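Local coordinates for GTP pyrophosphokinase (Streptococcus pneumoniae, PDB 2BE3), which probably makes the alarmone (p)ppGpp by transferring pyrophosphate from ATP to GTP or GDP, at residues A[123-128]-A[140-145]. Sequence-based numbering, arbitrary orientation.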
loop_
_atom_site.group_PDB
_atom_site.type_symbol
_atom_site.label_atom_id
_atom_site.label_comp_id
_atom_site.label_asym_id
_atom_site.label_seq_id
_atom_site.Cartn_x
_atom_site.Cartn_y
_atom_site.Cartn_z
ATOM N N HIS A 123 13.237 1.661 17.913
ATOM C CA HIS A 123 13.447 1.084 16.584
ATOM C C HIS A 123 12.735 -0.245 16.493
ATOM O O HIS A 123 12.907 -1.099 17.345
ATOM C CB HIS A 123 14.944 0.884 16.293
ATOM C CG HIS A 123 15.747 2.157 16.336
ATOM N ND1 HIS A 123 17.066 2.219 15.940
ATOM C CD2 HIS A 123 15.431 3.404 16.768
ATOM C CE1 HIS A 123 17.515 3.452 16.088
ATOM N NE2 HIS A 123 16.546 4.190 16.599
ATOM N N VAL A 124 11.888 -0.403 15.497
ATOM C CA VAL A 124 11.410 -1.712 15.178
ATOM C C VAL A 124 11.828 -2.114 13.768
ATOM O O VAL A 124 11.509 -1.416 12.799
ATOM C CB VAL A 124 9.944 -2.015 15.707
ATOM C CG1 VAL A 124 9.296 -0.847 16.355
ATOM C CG2 VAL A 124 9.070 -2.870 14.775
ATOM N N VAL A 125 12.619 -3.189 13.687
ATOM C CA VAL A 125 13.062 -3.730 12.405
ATOM C C VAL A 125 12.143 -4.861 11.978
ATOM O O VAL A 125 11.858 -5.743 12.769
ATOM C CB VAL A 125 14.532 -4.200 12.451
ATOM C CG1 VAL A 125 14.977 -4.708 11.069
ATOM C CG2 VAL A 125 15.458 -3.038 12.940
ATOM N N VAL A 126 11.629 -4.810 10.751
ATOM C CA VAL A 126 10.612 -5.771 10.338
ATOM C C VAL A 126 11.016 -6.424 9.030
ATOM O O VAL A 126 11.768 -5.837 8.257
ATOM C CB VAL A 126 9.162 -5.166 10.204
ATOM C CG1 VAL A 126 8.656 -4.480 11.541
ATOM C CG2 VAL A 126 9.046 -4.211 9.019
ATOM N N GLU A 127 10.555 -7.649 8.816
ATOM C CA GLU A 127 10.577 -8.233 7.492
ATOM C C GLU A 127 9.262 -7.872 6.836
ATOM O O GLU A 127 8.191 -8.029 7.437
ATOM C CB GLU A 127 10.741 -9.730 7.544
ATOM C CG GLU A 127 12.141 -10.105 7.690
ATOM C CD GLU A 127 12.341 -11.580 7.955
ATOM O OE1 GLU A 127 11.356 -12.376 7.873
ATOM O OE2 GLU A 127 13.512 -11.931 8.240
ATOM N N TYR A 128 9.371 -7.342 5.618
ATOM C CA TYR A 128 8.221 -6.895 4.848
ATOM C C TYR A 128 8.379 -7.455 3.437
ATOM O O TYR A 128 9.436 -7.327 2.813
ATOM C CB TYR A 128 8.121 -5.359 4.864
ATOM C CG TYR A 128 6.858 -4.825 4.232
ATOM C CD1 TYR A 128 5.646 -4.843 4.930
ATOM C CD2 TYR A 128 6.865 -4.327 2.913
ATOM C CE1 TYR A 128 4.478 -4.372 4.351
ATOM C CE2 TYR A 128 5.694 -3.877 2.312
ATOM C CZ TYR A 128 4.504 -3.891 3.040
ATOM O OH TYR A 128 3.335 -3.430 2.464
ATOM N N LEU A 140 14.219 -5.966 4.516
ATOM C CA LEU A 140 14.195 -5.347 5.834
ATOM C C LEU A 140 13.735 -3.880 5.774
ATOM O O LEU A 140 14.271 -3.061 4.979
ATOM C CB LEU A 140 15.548 -5.475 6.571
ATOM C CG LEU A 140 16.060 -6.900 6.865
ATOM C CD1 LEU A 140 17.489 -6.858 7.418
ATOM C CD2 LEU A 140 15.154 -7.669 7.775
ATOM N N ALA A 141 12.799 -3.522 6.656
ATOM C CA ALA A 141 12.475 -2.084 6.871
ATOM C C ALA A 141 12.642 -1.716 8.353
ATOM O O ALA A 141 12.416 -2.545 9.247
ATOM C CB ALA A 141 11.076 -1.772 6.385
ATOM N N GLU A 142 13.073 -0.494 8.620
ATOM C CA GLU A 142 13.197 -0.036 9.982
ATOM C C GLU A 142 12.119 1.018 10.271
ATOM O O GLU A 142 12.067 2.050 9.587
ATOM C CB GLU A 142 14.580 0.523 10.197
ATOM C CG GLU A 142 14.916 0.912 11.622
ATOM C CD GLU A 142 15.908 2.061 11.654
ATOM O OE1 GLU A 142 15.581 3.177 11.110
ATOM O OE2 GLU A 142 17.016 1.836 12.200
ATOM N N ILE A 143 11.213 0.721 11.209
ATOM C CA ILE A 143 10.238 1.699 11.664
ATOM C C ILE A 143 10.700 2.288 12.998
ATOM O O ILE A 143 10.845 1.565 13.992
ATOM C CB ILE A 143 8.829 1.101 11.824
ATOM C CG1 ILE A 143 8.379 0.405 10.517
ATOM C CG2 ILE A 143 7.834 2.209 12.288
ATOM C CD1 ILE A 143 7.170 -0.496 10.681
ATOM N N GLN A 144 10.967 3.592 13.012
ATOM C CA GLN A 144 11.285 4.283 14.250
ATOM C C GLN A 144 10.072 5.008 14.832
ATOM O O GLN A 144 9.237 5.557 14.095
ATOM C CB GLN A 144 12.411 5.258 14.003
ATOM C CG GLN A 144 13.747 4.560 13.910
ATOM C CD GLN A 144 14.868 5.528 14.034
ATOM O OE1 GLN A 144 14.873 6.358 14.932
ATOM N NE2 GLN A 144 15.814 5.461 13.122
ATOM N N ILE A 145 9.948 4.994 16.149
ATOM C CA ILE A 145 8.815 5.638 16.766
ATOM C C ILE A 145 9.345 6.697 17.699
ATOM O O ILE A 145 10.178 6.416 18.541
ATOM C CB ILE A 145 7.888 4.617 17.513
ATOM C CG1 ILE A 145 7.377 3.564 16.541
ATOM C CG2 ILE A 145 6.630 5.324 18.030
ATOM C CD1 ILE A 145 7.278 2.264 17.130
#
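With CG anti to the carbonyl carbon in both His123 (chi1 -60°) and Gln144, the two side chains leave their paired positions side by side, and Gln144 slides across one face of the imidazole. They pair near the open end of the antiparallel beta hairpin of strands 122-130 and 137-147, within the mixed sheet of the RelA/SpoT-type synthetase domain. The overlap is a CH-pi contact: Gln144 CG stands 3.9 Å from the His123 ring centroid, 30° off the normal. His123 NE2 and Gln144 OE1 come close, but a poor angle excludes a hydrogen bond; NE2 is bonded instead to Tyr119 OH, and OE1 to Arg146 and Ser121.

Register follows from four backbone bonds, reciprocal at Val124-Ile143 and Val126-Ala141; Val124 N to Ile143 O measures 2.7 Å. In the intervening non-hydrogen-bonded pair, Val125 CG2 rests on Glu142 CG at 4.2 Å. On the face bearing Val124, Val126, Ala141 and Ile143 the contacts are apolar: Val126 CG2 meets Ala141 CB at 4.1 Å, Leu96 of helix 89-97 touches Ile143, and Val93 touches Ile145. On the other face Glu127, salt-bridged to Arg103, lays its CG on Leu140 CD2 at 3.9 Å. The nitrogen of the Gln144 amide is also held: NE2 donates to Glu142 OE1 (3.1 Å, 173° at the hydrogen), meeting that oxygen from above the carboxylate plane.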